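Local coordinates for protein octaprenyl-diphosphate synthase (Roseobacter denitrificans, PDB 4JXN) that probably makes all-trans-octaprenyl diphosphate, the side-chain precursor of isoprenoid quinones, by adding five isopentenyl diphosphate units to farnesyl diphosphate with the help of magnesium, at residues A299-L310 / L322-I333. Sequence-based numbering, arbitrary orientation.
Sequences ARTQAARAKAAL and LVDLADYVVERI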
ATOM      1  N   ALA A 299      28.625   6.497 -11.443  1.00 44.76           N
ATOM      2  CA  ALA A 299      27.700   7.636 -11.504  1.00 50.40           C
ATOM      3  C   ALA A 299      27.747   8.364 -12.859  1.00 41.36           C
ATOM      4  O   ALA A 299      26.730   8.503 -13.533  1.00 57.01           O
ATOM      5  CB  ALA A 299      27.975   8.618 -10.383  1.00 56.06           C
ATOM      6  N   ARG A 300      28.932   8.821 -13.247  1.00 55.56           N
ATOM      7  CA  ARG A 300      29.088   9.576 -14.491  1.00 53.93           C
ATOM      8  C   ARG A 300      28.685   8.751 -15.729  1.00 46.63           C
ATOM      9  O   ARG A 300      28.106   9.279 -16.690  1.00 64.45           O
ATOM     10  CB  ARG A 300      30.524  10.096 -14.611  1.00 66.85           C
ATOM     11  CG  ARG A 300      30.871  11.171 -13.583  1.00 60.47           C
ATOM     12  CD  ARG A 300      32.211  11.833 -13.877  1.00 68.52           C
ATOM     13  NE  ARG A 300      33.327  11.050 -13.357  1.00116.95           N
ATOM     14  CZ  ARG A 300      33.931  11.264 -12.190  1.00 69.33           C
ATOM     15  NH1 ARG A 300      33.547  12.259 -11.394  1.00 77.96           N
ATOM     16  NH2 ARG A 300      34.931  10.473 -11.814  1.00 72.57           N
ATOM     17  N   THR A 301      28.953   7.448 -15.671  1.00 56.11           N
ATOM     18  CA  THR A 301      28.706   6.532 -16.788  1.00 51.05           C
ATOM     19  C   THR A 301      27.211   6.285 -17.018  1.00 80.65           C
ATOM     20  O   THR A 301      26.724   6.252 -18.152  1.00 47.71           O
ATOM     21  CB  THR A 301      29.454   5.202 -16.550  1.00 62.44           C
ATOM     22  OG1 THR A 301      30.866   5.429 -16.653  1.00 63.57           O
ATOM     23  CG2 THR A 301      29.037   4.142 -17.542  1.00 56.68           C
ATOM     24  N   GLN A 302      26.483   6.100 -15.931  1.00 38.03           N
ATOM     25  CA  GLN A 302      25.037   5.981 -16.003  1.00 78.92           C
ATOM     26  C   GLN A 302      24.376   7.274 -16.466  1.00 59.43           C
ATOM     27  O   GLN A 302      23.431   7.249 -17.243  1.00 57.46           O
ATOM     28  CB  GLN A 302      24.499   5.601 -14.648  1.00 47.75           C
ATOM     29  CG  GLN A 302      24.920   4.209 -14.230  1.00 61.88           C
ATOM     30  CD  GLN A 302      24.005   3.140 -14.789  1.00 53.86           C
ATOM     31  OE1 GLN A 302      22.951   3.433 -15.358  1.00 64.37           O
ATOM     32  NE2 GLN A 302      24.393   1.893 -14.605  1.00 68.99           N
ATOM     33  N   ALA A 303      24.868   8.403 -15.980  1.00 48.58           N
ATOM     34  CA  ALA A 303      24.377   9.700 -16.445  1.00 44.30           C
ATOM     35  C   ALA A 303      24.612   9.922 -17.947  1.00 60.86           C
ATOM     36  O   ALA A 303      23.789  10.529 -18.631  1.00 52.95           O
ATOM     37  CB  ALA A 303      25.013  10.815 -15.644  1.00 52.29           C
ATOM     38  N   ALA A 304      25.730   9.436 -18.471  1.00 58.61           N
ATOM     39  CA  ALA A 304      25.968   9.533 -19.918  1.00 45.46           C
ATOM     40  C   ALA A 304      25.032   8.587 -20.660  1.00 50.46           C
ATOM     41  O   ALA A 304      24.553   8.902 -21.751  1.00 56.76           O
ATOM     42  CB  ALA A 304      27.415   9.227 -20.249  1.00 47.47           C
ATOM     43  N   ARG A 305      24.771   7.434 -20.047  1.00 44.25           N
ATOM     44  CA  ARG A 305      23.832   6.453 -20.578  1.00 43.38           C
ATOM     45  C   ARG A 305      22.433   7.031 -20.687  1.00 53.47           C
ATOM     46  O   ARG A 305      21.746   6.803 -21.679  1.00 56.38           O
ATOM     47  CB  ARG A 305      23.808   5.197 -19.711  1.00 54.49           C
ATOM     48  CG  ARG A 305      23.008   4.050 -20.302  1.00 48.45           C
ATOM     49  CD  ARG A 305      23.202   2.752 -19.552  1.00 50.20           C
ATOM     50  NE  ARG A 305      22.505   2.706 -18.266  1.00 75.65           N
ATOM     51  CZ  ARG A 305      21.249   2.293 -18.080  1.00 98.70           C
ATOM     52  NH1 ARG A 305      20.742   2.293 -16.855  1.00 54.09           N
ATOM     53  NH2 ARG A 305      20.486   1.888 -19.094  1.00 59.92           N
ATOM     54  N   ALA A 306      22.019   7.783 -19.673  1.00 48.11           N
ATOM     55  CA  ALA A 306      20.726   8.453 -19.706  1.00 52.16           C
ATOM     56  C   ALA A 306      20.638   9.330 -20.944  1.00 49.07           C
ATOM     57  O   ALA A 306      19.709   9.204 -21.745  1.00 54.70           O
ATOM     58  CB  ALA A 306      20.513   9.290 -18.457  1.00 47.36           C
ATOM     59  N   LYS A 307      21.615  10.205 -21.127  1.00 44.89           N
ATOM     60  CA  LYS A 307      21.590  11.135 -22.244  1.00 50.85           C
ATOM     61  C   LYS A 307      21.613  10.435 -23.590  1.00 47.70           C
ATOM     62  O   LYS A 307      20.913  10.830 -24.507  1.00 70.80           O
ATOM     63  CB  LYS A 307      22.759  12.107 -22.157  1.00 57.74           C
ATOM     64  CG  LYS A 307      22.964  12.703 -20.784  1.00 65.20           C
ATOM     65  CD  LYS A 307      24.380  13.209 -20.632  1.00 51.67           C
ATOM     66  CE  LYS A 307      24.547  14.551 -21.304  1.00101.10           C
ATOM     67  NZ  LYS A 307      25.937  15.056 -21.165  1.00118.92           N
ATOM     68  N   ALA A 308      22.423   9.397 -23.714  1.00 50.59           N
ATOM     69  CA  ALA A 308      22.471   8.635 -24.959  1.00 62.53           C
ATOM     70  C   ALA A 308      21.137   7.979 -25.268  1.00 67.00           C
ATOM     71  O   ALA A 308      20.763   7.857 -26.422  1.00 61.02           O
ATOM     72  CB  ALA A 308      23.561   7.578 -24.907  1.00 43.69           C
ATOM     73  N   ALA A 309      20.420   7.557 -24.237  1.00 69.28           N
ATOM     74  CA  ALA A 309      19.126   6.910 -24.436  1.00 57.27           C
ATOM     75  C   ALA A 309      18.095   7.842 -25.098  1.00 59.82           C
ATOM     76  O   ALA A 309      17.115   7.371 -25.671  1.00 66.00           O
ATOM     77  CB  ALA A 309      18.588   6.382 -23.113  1.00 64.28           C
ATOM     78  N   LEU A 310      18.316   9.153 -25.015  1.00 64.28           N
ATOM     79  CA  LEU A 310      17.466  10.121 -25.707  1.00 70.79           C
ATOM     80  C   LEU A 310      17.757  10.262 -27.208  1.00 79.49           C
ATOM     81  O   LEU A 310      16.983  10.885 -27.921  1.00 62.94           O
ATOM     82  CB  LEU A 310      17.602  11.485 -25.047  1.00 64.80           C
ATOM     83  CG  LEU A 310      17.154  11.556 -23.582  1.00101.01           C
ATOM     84  CD1 LEU A 310      17.726  12.791 -22.910  1.00 93.15           C
ATOM     85  CD2 LEU A 310      15.639  11.552 -23.472  1.00 65.56           C
ATOM     86  N   LEU A 322      16.113  17.435 -20.419  1.00 46.40           N
ATOM     87  CA  LEU A 322      16.417  16.108 -19.878  1.00 58.56           C
ATOM     88  C   LEU A 322      17.899  15.745 -19.964  1.00 43.78           C
ATOM     89  O   LEU A 322      18.397  14.950 -19.159  1.00 57.36           O
ATOM     90  CB  LEU A 322      15.603  15.053 -20.620  1.00 42.17           C
ATOM     91  CG  LEU A 322      14.074  15.009 -20.420  1.00 52.65           C
ATOM     92  CD1 LEU A 322      13.524  13.696 -20.938  1.00 77.21           C
ATOM     93  CD2 LEU A 322      13.665  15.202 -18.969  1.00 58.77           C
ATOM     94  N   VAL A 323      18.574  16.302 -20.967  1.00 55.07           N
ATOM     95  CA  VAL A 323      20.027  16.180 -21.131  1.00 45.41           C
ATOM     96  C   VAL A 323      20.725  16.948 -20.009  1.00 45.78           C
ATOM     97  O   VAL A 323      21.513  16.374 -19.261  1.00 60.91           O
ATOM     98  CB  VAL A 323      20.471  16.692 -22.527  1.00 78.88           C
ATOM     99  CG1 VAL A 323      21.988  16.720 -22.650  1.00 50.68           C
ATOM    100  CG2 VAL A 323      19.856  15.840 -23.642  1.00 52.96           C
ATOM    101  N   ASP A 324      20.394  18.236 -19.881  1.00 45.32           N
ATOM    102  CA  ASP A 324      20.872  19.079 -18.787  1.00 67.37           C
ATOM    103  C   ASP A 324      20.625  18.437 -17.413  1.00 51.64           C
ATOM    104  O   ASP A 324      21.464  18.531 -16.518  1.00 69.28           O
ATOM    105  CB  ASP A 324      20.203  20.466 -18.839  1.00 83.22           C
ATOM    106  CG  ASP A 324      20.529  21.245 -20.117  1.00113.99           C
ATOM    107  OD1 ASP A 324      21.561  20.958 -20.759  1.00 65.91           O
ATOM    108  OD2 ASP A 324      19.751  22.155 -20.485  1.00 76.78           O
ATOM    109  N   LEU A 325      19.473  17.790 -17.258  1.00 56.09           N
ATOM    110  CA  LEU A 325      19.119  17.119 -16.008  1.00 59.31           C
ATOM    111  C   LEU A 325      20.100  16.004 -15.722  1.00 61.43           C
ATOM    112  O   LEU A 325      20.458  15.772 -14.573  1.00 51.91           O
ATOM    113  CB  LEU A 325      17.695  16.545 -16.087  1.00 49.45           C
ATOM    114  CG  LEU A 325      17.134  15.874 -14.823  1.00 76.87           C
ATOM    115  CD1 LEU A 325      17.332  16.708 -13.560  1.00 50.06           C
ATOM    116  CD2 LEU A 325      15.655  15.594 -15.035  1.00 55.40           C
ATOM    117  N   ALA A 326      20.526  15.306 -16.771  1.00 58.79           N
ATOM    118  CA  ALA A 326      21.466  14.193 -16.610  1.00 44.85           C
ATOM    119  C   ALA A 326      22.814  14.706 -16.087  1.00 51.63           C
ATOM    120  O   ALA A 326      23.425  14.100 -15.204  1.00 58.51           O
ATOM    121  CB  ALA A 326      21.639  13.445 -17.923  1.00 72.31           C
ATOM    122  N   ASP A 327      23.245  15.848 -16.614  1.00 55.46           N
ATOM    123  CA  ASP A 327      24.438  16.541 -16.110  1.00 53.95           C
ATOM    124  C   ASP A 327      24.220  17.126 -14.700  1.00 59.56           C
ATOM    125  O   ASP A 327      25.070  16.988 -13.822  1.00 64.83           O
ATOM    126  CB  ASP A 327      24.853  17.649 -17.091  1.00 52.32           C
ATOM    127  CG  ASP A 327      25.282  17.104 -18.460  1.00 71.17           C
ATOM    128  OD1 ASP A 327      25.957  16.050 -18.502  1.00 76.25           O
ATOM    129  OD2 ASP A 327      24.946  17.727 -19.498  1.00 84.14           O
ATOM    130  N   TYR A 328      23.071  17.760 -14.484  1.00 83.14           N
ATOM    131  CA  TYR A 328      22.725  18.328 -13.180  1.00 62.81           C
ATOM    132  C   TYR A 328      22.764  17.289 -12.054  1.00 59.66           C
ATOM    133  O   TYR A 328      23.226  17.580 -10.954  1.00 62.66           O
ATOM    134  CB  TYR A 328      21.329  18.965 -13.235  1.00 64.27           C
ATOM    135  CG  TYR A 328      20.871  19.551 -11.918  1.00 74.50           C
ATOM    136  CD1 TYR A 328      21.194  20.860 -11.568  1.00 96.57           C
ATOM    137  CD2 TYR A 328      20.123  18.791 -11.014  1.00 84.13           C
ATOM    138  CE1 TYR A 328      20.782  21.398 -10.359  1.00 88.37           C
ATOM    139  CE2 TYR A 328      19.706  19.321  -9.803  1.00 73.87           C
ATOM    140  CZ  TYR A 328      20.038  20.624  -9.482  1.00121.76           C
ATOM    141  OH  TYR A 328      19.627  21.160  -8.285  1.00114.81           O
ATOM    142  N   VAL A 329      22.261  16.084 -12.313  1.00 63.86           N
ATOM    143  CA  VAL A 329      22.266  15.044 -11.285  1.00 48.79           C
ATOM    144  C   VAL A 329      23.695  14.713 -10.821  1.00 94.60           C
ATOM    145  O   VAL A 329      23.908  14.417  -9.653  1.00 69.14           O
ATOM    146  CB  VAL A 329      21.529  13.764 -11.742  1.00 55.90           C
ATOM    147  CG1 VAL A 329      21.851  12.586 -10.838  1.00 64.16           C
ATOM    148  CG2 VAL A 329      20.024  13.999 -11.759  1.00 59.35           C
ATOM    149  N   VAL A 330      24.672  14.778 -11.716  1.00 79.23           N
ATOM    150  CA  VAL A 330      26.048  14.445 -11.335  1.00 60.68           C
ATOM    151  C   VAL A 330      26.953  15.661 -11.099  1.00 67.65           C
ATOM    152  O   VAL A 330      28.154  15.502 -10.896  1.00 85.49           O
ATOM    153  CB  VAL A 330      26.706  13.489 -12.360  1.00 71.13           C
ATOM    154  CG1 VAL A 330      26.110  12.093 -12.229  1.00 58.95           C
ATOM    155  CG2 VAL A 330      26.559  14.015 -13.786  1.00 63.05           C
ATOM    156  N   GLU A 331      26.393  16.868 -11.092  1.00 86.86           N
ATOM    157  CA  GLU A 331      27.222  18.077 -10.961  1.00 71.77           C
ATOM    158  C   GLU A 331      27.960  18.153  -9.612  1.00 81.05           C
ATOM    159  O   GLU A 331      29.079  18.665  -9.551  1.00 70.69           O
ATOM    160  CB  GLU A 331      26.401  19.351 -11.187  1.00159.47           C
ATOM    161  CG  GLU A 331      25.543  19.791 -10.007  1.00133.13           C
ATOM    162  CD  GLU A 331      25.017  21.197 -10.178  1.00129.83           C
ATOM    163  OE1 GLU A 331      23.794  21.389 -10.017  1.00139.17           O
ATOM    164  OE2 GLU A 331      25.830  22.107 -10.477  1.00168.07           O
ATOM    165  N   ARG A 332      27.341  17.630  -8.550  1.00 61.11           N
ATOM    166  CA  ARG A 332      27.915  17.678  -7.198  1.00 85.70           C
ATOM    167  C   ARG A 332      29.072  16.701  -6.942  1.00113.78           C
ATOM    168  O   ARG A 332      29.557  16.615  -5.815  1.00 73.58           O
ATOM    169  CB  ARG A 332      26.824  17.462  -6.142  1.00 71.93           C
ATOM    170  CG  ARG A 332      25.915  18.664  -5.946  1.00 90.41           C
ATOM    171  CD  ARG A 332      24.902  18.395  -4.847  1.00 90.87           C
ATOM    172  NE  ARG A 332      23.972  17.334  -5.228  1.00 77.71           N
ATOM    173  CZ  ARG A 332      23.106  16.741  -4.407  1.00 90.83           C
ATOM    174  NH1 ARG A 332      23.028  17.082  -3.122  1.00 79.36           N
ATOM    175  NH2 ARG A 332      22.311  15.790  -4.875  1.00 69.55           N
ATOM    176  N   ILE A 333      29.507  15.971  -7.967  1.00 77.67           N
ATOM    177  CA  ILE A 333      30.697  15.126  -7.868  1.00 71.28           C
ATOM    178  C   ILE A 333      31.680  15.500  -8.970  1.00 70.66           C
ATOM    179  O   ILE A 333      32.577  14.726  -9.293  1.00 85.28           O
ATOM    180  CB  ILE A 333      30.343  13.619  -7.952  1.00 99.86           C
ATOM    181  CG1 ILE A 333      29.679  13.276  -9.297  1.00 69.09           C
ATOM    182  CG2 ILE A 333      29.430  13.236  -6.795  1.00 82.06           C
ATOM    183  CD1 ILE A 333      29.425  11.803  -9.529  1.00 78.49           C
TER
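K307 lies over the methyl of A326 and carries its ammonium on to D327, the polar border of a seam between two antiparallel helices that illustrates how alanines bring helices close. The segment axes run 175° apart in direction and approach to 8.9 Å, and where A303 faces A326 the CA atoms are separated by just 5.4 Å. The lysine chain starts beside its own backbone N and bends at chi3 (79°), which turns its end across both V323 and D327 at roughly a right angle. On the way K307 CG presses on A326 CB at 3.2 Å, tighter than ordinary carbon contact, and K307 CE rests on V323 CG1. K307 NZ then forms a salt bridge with D327 OD1 at 2.8 Å, using the syn lone pair of that oxygen; the bond to the other carboxylate oxygen is weak. An alanine in place of K307 would probably leave D327 without this charged mate and remove the lysine methylenes that lie against A326 CB and V323 CG1. Toward one end of the seam, L310 sets CD1 against V323 CG2 (3.8 Å) and L322 CB, while its CD2 meets L322 CD1. Toward the other, V330 CG1 reaches A303 CB at 3.8 Å, and I333, the last residue of a type I turn that starts at V330, puts CD1 against A299 CB at 3.6 Å. In this all-helical fold of the FPP/GGPP synthase family, the contact closes a hairpin of helices 291-309 and 317-330 at the C-terminal end of the chain. Helix 200-224 backs both arms: its E208 and D211 form salt bridges with R305, and its Y209 hydroxyl is hydrogen-bonded to L322 O, while helices 9-34 and 57-68 pack against L322.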